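Local coordinates for beta sliding clamp (Bartonella birtlesii LL-WM9, PDB 6PTR), which probably tethers DNA polymerases and other proteins to DNA as a ring-shaped homodimer, lending them processivity, and is bound here to the antibiotic griselimycin, at residues S39-A45 against G73-A79; S105-I109 against L118-P122; N267-V273 against E350-S356; I288-R292 against V309-G315; E301-L307 against D319-Y325. All coordinates share one frame; numbering follows the deposited sequence.

Contact 1 (S39-A45 against G73-A79); sequences SNVLIDA and GAITVPA
Ile43 and Val77 meet diagonally across two antiparallel strands, Ile43 CD1 lying 3.8 Å from Val77 CG2, at the apolar centre of an edge pair in an eight-stranded sheet. The strands, inclined at 153°, make hydrogen-bonded pairs at Val41 with Val77, Ile43 with Ile75 and Ala45 with Gly73. That register puts Val41, Ile43, Ile75 and Val77 on one face, where Val41 also packs on Leu22 and Val25 of helix 15-26 and Val77 on Met107. The sheet continues through strand 59-69 into strands 245-250, 237-242, 228-233 and 136-141 of the central domain.

The reverse face is mixed in character. Leu42 CD1 rests 3.6 Å from Thr76 CG2, and Thr76 stands with OG1 wedged between its backbone N and carbonyl carbon (chi1 82°), which leaves CG2 to meet the leucine and OG1 to meet Asn40. Farther along this face, Asp44 OD1 touches Ala74 CB at 3.6 Å, while Asp44 OD2 pairs with Lys123 in a salt bridge.

At the polar end, Ala79 N, just beyond the N-cap residue Pro78, donates to Ser39 O over 2.9 Å, tying the start of helix 79-88 to the strand's entry. Thr76 OG1 also bonds Leu121 O. Asn40 crosses the threonine at about a right angle, and its ND2 donates to Thr76 OG1 over 3.0 Å, almost straight (172°) and within the plane of the amide.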
# COMPACT_ATOMS: atom_id res chain seq x y z
N SER C 39 -22.12 -11.51 2.71
CA SER C 39 -21.42 -10.37 2.11
C SER C 39 -22.22 -9.08 2.22
O SER C 39 -21.72 -8.03 1.82
CB SER C 39 -21.10 -10.68 0.65
OG SER C 39 -20.14 -11.71 0.58
N ASN C 40 -23.41 -9.12 2.79
CA ASN C 40 -24.30 -7.98 2.80
C ASN C 40 -24.34 -7.31 4.16
O ASN C 40 -24.09 -7.94 5.19
CB ASN C 40 -25.70 -8.40 2.38
CG ASN C 40 -25.81 -8.64 0.89
OD1 ASN C 40 -24.79 -8.79 0.19
ND2 ASN C 40 -27.03 -8.67 0.38
N VAL C 41 -24.66 -6.01 4.16
CA VAL C 41 -25.00 -5.29 5.38
C VAL C 41 -26.52 -5.18 5.45
O VAL C 41 -27.18 -4.90 4.44
CB VAL C 41 -24.34 -3.90 5.45
CG1 VAL C 41 -24.67 -3.09 4.21
CG2 VAL C 41 -24.84 -3.14 6.69
N LEU C 42 -27.08 -5.45 6.62
CA LEU C 42 -28.51 -5.26 6.85
C LEU C 42 -28.76 -3.80 7.20
O LEU C 42 -28.09 -3.24 8.07
CB LEU C 42 -29.00 -6.15 7.99
CG LEU C 42 -30.43 -5.85 8.50
CD1 LEU C 42 -31.47 -6.09 7.40
CD2 LEU C 42 -30.72 -6.67 9.72
N ILE C 43 -29.72 -3.19 6.51
CA ILE C 43 -30.16 -1.83 6.80
C ILE C 43 -31.57 -1.94 7.32
O ILE C 43 -32.44 -2.47 6.62
CB ILE C 43 -30.13 -0.94 5.54
CG1 ILE C 43 -28.76 -0.95 4.88
CG2 ILE C 43 -30.56 0.51 5.91
CD1 ILE C 43 -28.71 -0.10 3.63
N ASP C 44 -31.82 -1.45 8.54
CA ASP C 44 -33.13 -1.60 9.16
C ASP C 44 -33.58 -0.24 9.66
O ASP C 44 -32.96 0.31 10.58
CB ASP C 44 -33.08 -2.62 10.31
CG ASP C 44 -34.42 -3.30 10.55
OD1 ASP C 44 -35.47 -2.68 10.32
OD2 ASP C 44 -34.42 -4.47 11.00
N ALA C 45 -34.65 0.30 9.06
CA ALA C 45 -35.13 1.64 9.35
C ALA C 45 -36.49 1.56 10.03
O ALA C 45 -37.46 1.09 9.44
CB ALA C 45 -35.22 2.45 8.06
N GLY C 73 -38.75 0.13 6.93
CA GLY C 73 -38.48 -1.11 6.24
C GLY C 73 -37.03 -1.51 6.39
O GLY C 73 -36.24 -0.83 7.04
N ALA C 74 -36.70 -2.63 5.75
CA ALA C 74 -35.34 -3.12 5.84
C ALA C 74 -34.96 -3.83 4.55
O ALA C 74 -35.81 -4.25 3.76
CB ALA C 74 -35.17 -4.08 7.03
N ILE C 75 -33.65 -3.99 4.37
CA ILE C 75 -33.11 -4.64 3.18
C ILE C 75 -31.65 -4.93 3.47
O ILE C 75 -31.04 -4.28 4.33
CB ILE C 75 -33.28 -3.70 1.95
CG1 ILE C 75 -33.00 -4.45 0.64
CG2 ILE C 75 -32.37 -2.49 2.05
CD1 ILE C 75 -34.06 -5.45 0.29
N THR C 76 -31.07 -5.91 2.77
CA THR C 76 -29.63 -6.13 2.90
C THR C 76 -28.98 -5.89 1.55
O THR C 76 -29.59 -6.14 0.50
CB THR C 76 -29.28 -7.55 3.44
OG1 THR C 76 -29.32 -8.49 2.36
CG2 THR C 76 -30.24 -7.98 4.53
N VAL C 77 -27.76 -5.34 1.58
CA VAL C 77 -27.09 -4.76 0.42
C VAL C 77 -25.64 -5.23 0.47
O VAL C 77 -25.06 -5.25 1.57
CB VAL C 77 -27.14 -3.21 0.47
CG1 VAL C 77 -26.73 -2.60 -0.84
CG2 VAL C 77 -28.53 -2.70 0.92
N PRO C 78 -25.01 -5.61 -0.65
CA PRO C 78 -23.58 -5.99 -0.60
C PRO C 78 -22.73 -4.89 0.02
O PRO C 78 -22.77 -3.74 -0.41
CB PRO C 78 -23.24 -6.24 -2.07
CG PRO C 78 -24.57 -6.70 -2.67
CD PRO C 78 -25.56 -5.79 -2.01
N ALA C 79 -21.97 -5.24 1.07
CA ALA C 79 -21.45 -4.21 1.97
C ALA C 79 -20.26 -3.48 1.38
O ALA C 79 -20.16 -2.25 1.51
CB ALA C 79 -21.09 -4.82 3.33

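Contact 2 (S105-I109 against L118-P122); sequences SAMSI and LQCLP
Met107 and Leu118 form an antiparallel hydrogen-bonded pair, with Met107 N to Leu118 O at 2.9 Å and Leu118 N to Met107 O at 2.8 Å. One residue on, Ala106 faces Gln119 as a non-hydrogen-bonded pair, and Ala106 CA comes within 3.2 Å of Leu118 O in a CA-H...O contact. Regular pairing ends there, although Cys120 N still reaches Ser105 O over 2.9 Å. The end-to-end directions of the segments are 135° apart because residues 120-122 leave the strand path.

Among the side chains, Ile109 and Leu118 touch branch end to branch end, CD1 to CD1 at 3.6 Å, beside Leu82 and Ile85 of helix 79-88. Cys120 carries its sulfur beside its own backbone N (chi1 -73°), which brings SG against Met107 CB at 3.6 Å. Beyond them Ser105 OG lies 3.7 Å from Pro122 CD, a loose contact at the margin. Cys120 and Ser105 both lean on Ile75 of strand 71-78, closing this flank.

Gln119 turns outward, and its NE2 donates to Pro312 O of the second subunit, to which its backbone is also hydrogen-bonded. The contact is thus the open end of a beta hairpin, strands 106-111 and 114-119, whose outer strand meets the partner in the head-to-tail clamp dimer.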
# COMPACT_ATOMS: atom_id res chain seq x y z
N SER C 105 -35.91 -8.18 -5.13
CA SER C 105 -35.25 -7.53 -4.00
C SER C 105 -34.13 -6.61 -4.51
O SER C 105 -33.02 -7.07 -4.82
CB SER C 105 -34.71 -8.57 -3.03
OG SER C 105 -35.03 -8.23 -1.68
N ALA C 106 -34.42 -5.32 -4.59
CA ALA C 106 -33.49 -4.34 -5.14
C ALA C 106 -33.64 -3.03 -4.39
O ALA C 106 -34.72 -2.69 -3.90
CB ALA C 106 -33.73 -4.13 -6.64
N MET C 107 -32.53 -2.30 -4.29
CA MET C 107 -32.52 -1.03 -3.58
C MET C 107 -32.03 0.06 -4.51
O MET C 107 -31.04 -0.12 -5.22
CB MET C 107 -31.64 -1.07 -2.34
CG MET C 107 -31.80 0.20 -1.48
SD MET C 107 -30.70 0.25 -0.04
CE MET C 107 -29.11 0.50 -0.82
N SER C 108 -32.73 1.18 -4.49
CA SER C 108 -32.32 2.38 -5.22
C SER C 108 -31.49 3.27 -4.31
O SER C 108 -31.80 3.44 -3.12
CB SER C 108 -33.55 3.12 -5.73
OG SER C 108 -33.25 4.43 -6.15
N ILE C 109 -30.43 3.84 -4.87
CA ILE C 109 -29.61 4.84 -4.19
C ILE C 109 -29.59 6.06 -5.08
O ILE C 109 -29.13 5.97 -6.23
CB ILE C 109 -28.19 4.34 -3.94
CG1 ILE C 109 -28.17 3.01 -3.17
CG2 ILE C 109 -27.39 5.40 -3.21
CD1 ILE C 109 -26.81 2.38 -3.19
N LEU C 118 -29.38 -1.53 -6.96
CA LEU C 118 -28.50 -2.62 -6.52
C LEU C 118 -29.32 -3.87 -6.24
O LEU C 118 -30.36 -3.81 -5.58
CB LEU C 118 -27.71 -2.24 -5.27
CG LEU C 118 -26.70 -1.09 -5.34
CD1 LEU C 118 -25.90 -1.05 -4.04
CD2 LEU C 118 -25.78 -1.25 -6.55
N GLN C 119 -28.83 -5.00 -6.74
CA GLN C 119 -29.40 -6.30 -6.39
C GLN C 119 -29.15 -6.59 -4.92
O GLN C 119 -28.01 -6.55 -4.46
CB GLN C 119 -28.79 -7.39 -7.27
CG GLN C 119 -29.13 -7.29 -8.74
CD GLN C 119 -28.25 -8.19 -9.60
OE1 GLN C 119 -27.51 -9.03 -9.09
NE2 GLN C 119 -28.33 -8.01 -10.91
N CYS C 120 -30.21 -6.93 -4.20
CA CYS C 120 -30.19 -7.07 -2.76
C CYS C 120 -30.77 -8.42 -2.34
O CYS C 120 -31.20 -9.23 -3.17
CB CYS C 120 -31.00 -5.94 -2.11
SG CYS C 120 -30.15 -4.35 -2.20
N LEU C 121 -30.79 -8.64 -1.03
CA LEU C 121 -31.41 -9.82 -0.45
C LEU C 121 -32.26 -9.37 0.73
O LEU C 121 -31.89 -8.42 1.44
CB LEU C 121 -30.34 -10.82 -0.01
CG LEU C 121 -29.54 -11.46 -1.15
CD1 LEU C 121 -28.36 -12.26 -0.62
CD2 LEU C 121 -30.44 -12.35 -2.00
N PRO C 122 -33.40 -10.01 0.97
CA PRO C 122 -34.32 -9.51 2.00
C PRO C 122 -33.79 -9.74 3.41
O PRO C 122 -32.99 -10.65 3.67
CB PRO C 122 -35.60 -10.32 1.76
CG PRO C 122 -35.13 -11.59 1.13
CD PRO C 122 -33.96 -11.16 0.24

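Contact 3 (N267-V273 against E350-S356)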
# COMPACT_ATOMS: atom_id res chain seq x y z
N ASN C 267 14.34 -13.96 37.77
CA ASN C 267 15.52 -13.59 36.99
C ASN C 267 16.35 -12.54 37.72
O ASN C 267 15.80 -11.60 38.30
CB ASN C 267 15.10 -13.05 35.62
CG ASN C 267 14.62 -14.12 34.69
OD1 ASN C 267 14.52 -15.29 35.06
ND2 ASN C 267 14.28 -13.73 33.46
N ASP C 268 17.68 -12.69 37.68
CA ASP C 268 18.56 -11.92 38.56
C ASP C 268 19.65 -11.14 37.84
O ASP C 268 20.55 -10.62 38.50
CB ASP C 268 19.19 -12.86 39.59
CG ASP C 268 20.03 -13.95 38.95
OD1 ASP C 268 19.79 -14.29 37.77
OD2 ASP C 268 20.94 -14.48 39.61
N ARG C 269 19.63 -11.06 36.52
CA ARG C 269 20.53 -10.21 35.75
C ARG C 269 19.71 -9.09 35.11
O ARG C 269 18.84 -9.35 34.29
CB ARG C 269 21.24 -10.99 34.64
CG ARG C 269 22.05 -12.17 35.15
CD ARG C 269 22.89 -12.78 34.05
NE ARG C 269 22.91 -14.24 34.13
CZ ARG C 269 23.82 -15.01 33.54
NH1 ARG C 269 24.82 -14.46 32.85
NH2 ARG C 269 23.75 -16.33 33.66
N LYS C 270 20.03 -7.84 35.45
CA LYS C 270 19.25 -6.71 34.96
C LYS C 270 20.04 -5.93 33.92
O LYS C 270 21.17 -5.53 34.18
CB LYS C 270 18.86 -5.78 36.12
CG LYS C 270 18.03 -4.58 35.68
CD LYS C 270 17.26 -3.96 36.86
CE LYS C 270 18.03 -2.90 37.57
NZ LYS C 270 17.16 -2.26 38.62
N LEU C 271 19.44 -5.73 32.75
CA LEU C 271 20.02 -4.93 31.68
C LEU C 271 19.12 -3.73 31.44
O LEU C 271 17.91 -3.90 31.25
CB LEU C 271 20.16 -5.76 30.40
CG LEU C 271 20.42 -5.01 29.08
CD1 LEU C 271 21.78 -4.30 29.15
CD2 LEU C 271 20.35 -5.93 27.86
N ILE C 272 19.69 -2.53 31.47
CA ILE C 272 18.96 -1.31 31.13
C ILE C 272 19.62 -0.69 29.91
O ILE C 272 20.83 -0.50 29.89
CB ILE C 272 18.93 -0.28 32.27
CG1 ILE C 272 18.50 -0.90 33.60
CG2 ILE C 272 18.00 0.85 31.87
CD1 ILE C 272 18.61 0.07 34.78
N VAL C 273 18.81 -0.35 28.91
CA VAL C 273 19.32 0.29 27.71
C VAL C 273 18.41 1.47 27.39
O VAL C 273 17.25 1.53 27.80
CB VAL C 273 19.39 -0.68 26.50
CG1 VAL C 273 20.37 -1.81 26.77
CG2 VAL C 273 18.02 -1.24 26.19
N GLU C 350 13.81 4.30 29.02
CA GLU C 350 14.62 3.21 29.55
C GLU C 350 13.90 1.88 29.35
O GLU C 350 12.76 1.71 29.82
CB GLU C 350 14.93 3.45 31.02
CG GLU C 350 15.35 4.89 31.24
CD GLU C 350 15.53 5.28 32.69
OE1 GLU C 350 16.39 6.16 32.95
OE2 GLU C 350 14.82 4.74 33.55
N MET C 351 14.57 0.93 28.71
CA MET C 351 14.04 -0.41 28.53
C MET C 351 14.83 -1.37 29.42
O MET C 351 16.06 -1.40 29.35
CB MET C 351 14.16 -0.83 27.06
CG MET C 351 13.60 -2.19 26.76
SD MET C 351 13.54 -2.38 24.97
CE MET C 351 12.66 -3.93 24.82
N VAL C 352 14.13 -2.14 30.24
CA VAL C 352 14.77 -3.02 31.22
C VAL C 352 14.49 -4.47 30.85
O VAL C 352 13.34 -4.85 30.62
CB VAL C 352 14.29 -2.72 32.65
CG1 VAL C 352 14.92 -3.71 33.62
CG2 VAL C 352 14.64 -1.31 33.03
N PHE C 353 15.55 -5.28 30.75
CA PHE C 353 15.43 -6.73 30.62
C PHE C 353 15.86 -7.38 31.93
O PHE C 353 16.94 -7.08 32.44
CB PHE C 353 16.34 -7.30 29.54
CG PHE C 353 16.10 -6.76 28.17
CD1 PHE C 353 16.48 -5.47 27.83
CD2 PHE C 353 15.56 -7.57 27.20
CE1 PHE C 353 16.28 -4.99 26.54
CE2 PHE C 353 15.36 -7.11 25.91
CZ PHE C 353 15.73 -5.82 25.58
N MET C 354 15.03 -8.28 32.46
CA MET C 354 15.42 -9.14 33.56
C MET C 354 15.74 -10.51 32.96
O MET C 354 14.88 -11.15 32.35
CB MET C 354 14.33 -9.23 34.63
CG MET C 354 13.95 -7.89 35.15
SD MET C 354 15.31 -7.02 35.95
CE MET C 354 15.79 -8.17 37.23
N LEU C 355 17.00 -10.92 33.07
CA LEU C 355 17.48 -12.08 32.35
C LEU C 355 17.95 -13.15 33.33
O LEU C 355 18.32 -12.87 34.47
CB LEU C 355 18.65 -11.71 31.41
CG LEU C 355 18.28 -10.58 30.45
CD1 LEU C 355 19.51 -10.03 29.75
CD2 LEU C 355 17.25 -11.12 29.45
N SER C 356 17.99 -14.37 32.82
CA SER C 356 18.60 -15.47 33.56
C SER C 356 19.74 -16.00 32.69
O SER C 356 20.75 -15.33 32.50
CB SER C 356 17.55 -16.54 33.87
OG SER C 356 18.05 -17.46 34.82
O HOH W 1 18.11 -15.95 37.31
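Arg269 and Leu355 exchange backbone hydrogen bonds, as do Leu271 with Phe353 and Val273 with Met351, giving an antiparallel pair inclined at 161°, regular from Arg269 to Val273. In the first pair, Leu355 N donates to Arg269 O over 2.7 Å.

Side-chain polar contacts gather where 267-273 begins and 350-356 finishes. Asn267 ND2 donates to Met354 O at 2.9 Å from above the carbonyl plane (52° out of it), and also bonds Pro361 O. Ser356 O sits over one face of the Arg269 guanidinium, 2.9 Å from NE but too poorly angled for a hydrogen bond. A water lies 2.9 Å from Ser356 OG; its 2.4 Å separation from Asp268 OD1 is too short to trust.

Apolar contacts divide between the faces. On one, Leu271 CD2 meets Phe353 CD1 obliquely at 3.9 Å, while Val273 CG2 comes in at the ring's edge; Phe278 of helix 275-285 adds an edge-to-face partner. On the other, Met354 curls at chi2 and chi3, laying SD 3.7 Å from Lys270 CG.

Asp268 and Arg269 both face Leu355, the former through a weak bond to the same carbonyl: a classic beta bulge, here ending the outermost strand pair of an eight-stranded antiparallel sheet.

Contact 4 (I288-R292 against V309-G315); sequences ISNDR and VNNPDSG
Asn290 and Asn311 close an Asx turn on each segment and press against one another, Asn290 CG lying 3.4 Å from Asn311 ND2 with the amide planes 65° apart. Asn290 OD1 accepts from Arg292 N at 3.0 Å, and Asn311 OD1 from Asp313 N at 2.8 Å. Each oxygen thus shapes its own loop, while each ND2 is turned to the opposite one.

Asn311 ND2 approaches Ile288 O at 2.5 Å, a value too short to be taken literally. Ser314 OG donates to the same oxygen, though the serine was deposited in two conformers and this second hold is correspondingly doubtful. Asn290 ND2 donates over 3.0 Å to Asp313 OD2 on its anti lone pair. Arg292 NE reaches that oxygen at 2.9 Å in a salt bridge, coming 44° out of the carboxylate plane. The arginine is extended from CG to NE, and Pro312 CG lies over one face of its guanidinium.

Apart from these, Ile288 CG1 and Val309 CG1 slide past each other at 3.7 Å. Ile288 also packs on Phe116 of the second subunit. On the strand side, Ser314 and Gly315 both face Asn311 in a classic beta bulge.

With an amide and a guanidinium both donating to Asp313 OD2, the carboxylate is probably stabilised as the anion, coupling the loop after helix 275-285 to the hairpin bend at the subunit interface.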
# COMPACT_ATOMS: atom_id res chain seq x y z
N ILE C 288 19.52 -7.44 7.39
CA ILE C 288 20.03 -8.53 6.54
C ILE C 288 19.28 -9.84 6.74
O ILE C 288 19.62 -10.83 6.09
CB ILE C 288 21.54 -8.78 6.79
CG1 ILE C 288 21.77 -9.21 8.23
CG2 ILE C 288 22.35 -7.52 6.53
CD1 ILE C 288 23.22 -9.71 8.46
N SER C 289 18.29 -9.88 7.63
CA SER C 289 17.63 -11.16 7.88
C SER C 289 16.62 -11.48 6.79
O SER C 289 16.21 -10.61 6.02
CB SER C 289 16.94 -11.15 9.25
OG SER C 289 17.90 -11.09 10.28
N ASN C 290 16.23 -12.75 6.72
CA ASN C 290 15.25 -13.18 5.72
C ASN C 290 14.41 -14.31 6.33
O ASN C 290 14.34 -14.45 7.55
CB ASN C 290 15.95 -13.55 4.40
CG ASN C 290 16.85 -14.79 4.51
OD1 ASN C 290 16.83 -15.50 5.51
ND2 ASN C 290 17.62 -15.06 3.45
N ASP C 291 13.81 -15.15 5.47
CA ASP C 291 12.88 -16.18 5.95
C ASP C 291 13.55 -17.25 6.82
O ASP C 291 12.85 -17.98 7.52
CB ASP C 291 12.19 -16.86 4.78
CG ASP C 291 11.32 -15.92 3.98
OD1 ASP C 291 10.86 -14.91 4.57
OD2 ASP C 291 11.11 -16.18 2.78
N ARG C 292 14.88 -17.36 6.79
CA ARG C 292 15.53 -18.38 7.61
C ARG C 292 15.37 -18.11 9.09
O ARG C 292 15.43 -19.04 9.90
CB ARG C 292 17.02 -18.47 7.29
CG ARG C 292 17.32 -19.00 5.90
CD ARG C 292 18.82 -18.98 5.66
NE ARG C 292 19.19 -19.49 4.35
CZ ARG C 292 19.63 -20.73 4.13
NH1 ARG C 292 19.74 -21.61 5.12
NH2 ARG C 292 19.97 -21.08 2.91
N VAL C 309 24.05 -10.01 13.94
CA VAL C 309 23.13 -10.78 13.11
C VAL C 309 23.94 -11.45 12.01
O VAL C 309 24.83 -10.83 11.43
CB VAL C 309 22.02 -9.91 12.48
CG1 VAL C 309 21.09 -10.74 11.57
CG2 VAL C 309 21.22 -9.20 13.58
N ASN C 310 23.65 -12.74 11.75
CA ASN C 310 24.32 -13.49 10.70
C ASN C 310 23.24 -14.11 9.83
O ASN C 310 22.28 -14.68 10.36
CB ASN C 310 25.24 -14.60 11.23
CG ASN C 310 26.47 -14.07 11.97
OD1 ASN C 310 27.38 -13.50 11.36
ND2 ASN C 310 26.51 -14.27 13.29
N ASN C 311 23.38 -13.98 8.51
CA ASN C 311 22.44 -14.59 7.58
C ASN C 311 23.25 -15.19 6.45
O ASN C 311 24.00 -14.48 5.77
CB ASN C 311 21.42 -13.57 7.05
CG ASN C 311 20.55 -14.09 5.88
OD1 ASN C 311 20.67 -15.21 5.42
ND2 ASN C 311 19.67 -13.21 5.39
N PRO C 312 23.16 -16.51 6.23
CA PRO C 312 24.04 -17.13 5.23
C PRO C 312 23.78 -16.68 3.82
O PRO C 312 24.62 -16.94 2.94
CB PRO C 312 23.73 -18.63 5.38
CG PRO C 312 22.33 -18.66 5.91
CD PRO C 312 22.25 -17.48 6.85
N ASP C 313 22.64 -16.04 3.56
CA ASP C 313 22.34 -15.57 2.22
C ASP C 313 22.77 -14.13 1.99
O ASP C 313 22.71 -13.68 0.84
CB ASP C 313 20.84 -15.70 1.94
CG ASP C 313 20.36 -17.14 1.98
OD1 ASP C 313 21.12 -18.04 1.57
OD2 ASP C 313 19.21 -17.36 2.42
N SER C 314 23.21 -13.41 3.03
CA SER C 314 23.54 -12.00 2.84
C SER C 314 24.81 -11.53 3.54
O SER C 314 25.46 -10.60 3.02
CB SER C 314 22.37 -11.11 3.31
OG SER C 314 22.13 -11.27 4.69
N GLY C 315 25.18 -12.08 4.67
CA GLY C 315 26.37 -11.59 5.36
C GLY C 315 26.15 -11.44 6.85
O GLY C 315 25.47 -12.27 7.46

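Contact 5 (E301-L307 against D319-Y325)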
# COMPACT_ATOMS: atom_id res chain seq x y z
N GLU C 301 28.01 -7.23 28.37
CA GLU C 301 29.14 -7.10 29.26
C GLU C 301 28.91 -5.88 30.14
O GLU C 301 27.93 -5.14 29.98
CB GLU C 301 30.45 -6.99 28.46
CG GLU C 301 31.10 -8.34 28.17
CD GLU C 301 31.32 -8.60 26.68
OE1 GLU C 301 31.64 -9.76 26.33
OE2 GLU C 301 31.19 -7.67 25.87
N HIS C 302 29.80 -5.67 31.11
CA HIS C 302 29.68 -4.51 31.97
C HIS C 302 29.65 -3.23 31.14
O HIS C 302 30.60 -2.92 30.42
CB HIS C 302 30.83 -4.48 32.98
CG HIS C 302 30.73 -5.55 34.03
ND1 HIS C 302 31.71 -5.75 34.98
CD2 HIS C 302 29.77 -6.46 34.29
CE1 HIS C 302 31.35 -6.74 35.78
NE2 HIS C 302 30.17 -7.19 35.38
N GLY C 303 28.54 -2.51 31.23
CA GLY C 303 28.42 -1.20 30.62
C GLY C 303 28.21 -1.19 29.12
O GLY C 303 28.14 -0.10 28.53
N GLN C 304 28.07 -2.35 28.48
CA GLN C 304 28.21 -2.43 27.03
C GLN C 304 27.35 -3.55 26.46
O GLN C 304 27.34 -4.66 26.98
CB GLN C 304 29.68 -2.65 26.68
CG GLN C 304 30.01 -2.80 25.24
CD GLN C 304 31.48 -3.13 25.05
OE1 GLN C 304 31.83 -4.19 24.55
NE2 GLN C 304 32.34 -2.22 25.49
N LEU C 305 26.65 -3.26 25.37
CA LEU C 305 25.87 -4.27 24.67
C LEU C 305 26.30 -4.31 23.21
O LEU C 305 26.26 -3.28 22.53
CB LEU C 305 24.38 -3.97 24.77
CG LEU C 305 23.41 -4.80 23.94
CD1 LEU C 305 23.40 -6.22 24.45
CD2 LEU C 305 22.02 -4.22 24.02
N LYS C 306 26.69 -5.49 22.73
CA LYS C 306 26.95 -5.69 21.31
C LYS C 306 25.85 -6.53 20.70
O LYS C 306 25.36 -7.47 21.33
CB LYS C 306 28.31 -6.36 21.08
CG LYS C 306 29.49 -5.52 21.53
CD LYS C 306 30.80 -6.07 20.97
CE LYS C 306 31.68 -6.65 22.06
NZ LYS C 306 33.04 -6.94 21.54
N LEU C 307 25.49 -6.21 19.46
CA LEU C 307 24.45 -6.91 18.72
C LEU C 307 25.10 -7.52 17.49
O LEU C 307 25.92 -6.87 16.85
CB LEU C 307 23.34 -5.95 18.28
CG LEU C 307 22.68 -5.15 19.38
CD1 LEU C 307 21.69 -4.18 18.77
CD2 LEU C 307 21.99 -6.11 20.32
N ASP C 319 26.47 -4.07 15.81
CA ASP C 319 26.37 -2.72 16.35
C ASP C 319 26.71 -2.79 17.83
O ASP C 319 26.88 -3.87 18.40
CB ASP C 319 24.97 -2.13 16.11
CG ASP C 319 24.97 -0.62 15.92
OD1 ASP C 319 25.83 0.08 16.51
OD2 ASP C 319 24.10 -0.14 15.17
N GLN C 320 26.85 -1.63 18.45
CA GLN C 320 27.20 -1.61 19.87
C GLN C 320 26.53 -0.42 20.54
O GLN C 320 26.38 0.64 19.92
CB GLN C 320 28.72 -1.57 20.04
CG GLN C 320 29.23 -1.58 21.46
CD GLN C 320 30.73 -1.78 21.53
OE1 GLN C 320 31.33 -2.36 20.62
NE2 GLN C 320 31.35 -1.28 22.59
N LEU C 321 26.13 -0.60 21.79
CA LEU C 321 25.46 0.44 22.55
C LEU C 321 25.99 0.46 23.97
O LEU C 321 26.38 -0.58 24.50
CB LEU C 321 23.94 0.23 22.63
CG LEU C 321 23.16 -0.02 21.36
CD1 LEU C 321 21.93 -0.80 21.72
CD2 LEU C 321 22.81 1.33 20.76
N ALA C 322 25.97 1.64 24.57
CA ALA C 322 26.12 1.73 26.01
C ALA C 322 24.95 1.04 26.69
O ALA C 322 23.84 0.99 26.17
CB ALA C 322 26.21 3.20 26.45
N ALA C 323 25.23 0.46 27.85
CA ALA C 323 24.19 -0.21 28.61
C ALA C 323 24.54 -0.09 30.08
O ALA C 323 25.70 0.10 30.44
CB ALA C 323 24.04 -1.68 28.21
N THR C 324 23.53 -0.19 30.93
CA THR C 324 23.75 -0.35 32.36
C THR C 324 23.61 -1.84 32.66
O THR C 324 22.54 -2.43 32.47
CB THR C 324 22.77 0.50 33.15
OG1 THR C 324 22.99 1.88 32.82
CG2 THR C 324 22.98 0.30 34.63
N TYR C 325 24.70 -2.45 33.07
CA TYR C 325 24.73 -3.90 33.29
C TYR C 325 25.96 -4.20 34.13
O TYR C 325 27.07 -3.83 33.74
CB TYR C 325 24.78 -4.65 31.98
CG TYR C 325 24.69 -6.15 32.12
CD1 TYR C 325 23.45 -6.78 32.17
CD2 TYR C 325 25.84 -6.95 32.15
CE1 TYR C 325 23.35 -8.15 32.28
CE2 TYR C 325 25.75 -8.33 32.26
CZ TYR C 325 24.50 -8.92 32.32
OH TYR C 325 24.37 -10.28 32.41
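Leu305 and Leu321 lie side by side on the packed face of the hairpin made by strands 304-311 and 315-322, Leu305 CD2 to Leu321 CD1 at 4.1 Å. Ala323 CB also meets Leu305 CB at 4.1 Å. Leu305 and Leu307 press on Leu298 of the neighbouring strand and on helix 275-285. The backbone pairs regularly here: Leu305 N to Leu321 O and Leu321 N to Leu305 O both measure 2.8 Å.

The opposite face is nearer solvent: Gln304, Lys306 and Gln320 are partly exposed, Ala322 exposed. Gln304 and Gln320 cross there with amide planes 36° apart; Gln320 NE2 sits 3.1 Å from Gln304 CD, yet the two NE2 atoms, both donors, form no bond. Lys306 runs beside Gln320 through its aliphatic carbons.

At the hairpin's open end, a type II turn from Glu301 to Gln304 carries Gly303 N to Tyr325 O at 3.2 Å. Tyr325 keeps CG anti to its N (chi1 -175°), bringing CD2 within 3.5 Å of Glu301 O; its OH bonds Glu328 O.

Asp319 OD2, leading away from the strand pair, forms a salt bridge with Arg284 and bonds Thr114 of the second subunit, so the carboxylate is probably charge-balanced at the subunit interface.

Contact 1 is the most buried, with nine of its 14 touching residues buried and none exposed, and with helix 15-26 and strand 106-111 packing on its apolar face; contacts 2 to 5 are partly buried. Contacts 1 and 2 touch within the N-terminal domain. Contacts 1 and 3, about 54 Å apart between centres, each join the two strands at one end of a different eight-stranded sheet, but not equivalent strands of the repeated fold. Contact 5, nested within contact 3's loop, joins it through Ile272 O and Thr324 N, and shares strand 304-311 with contact 4. Apolar faces and backbone bonds dominate contacts 1, 3 and 5; side-chain polar bonds dominate contact 4. Contacts 2, 4 and 5 reach the second subunit.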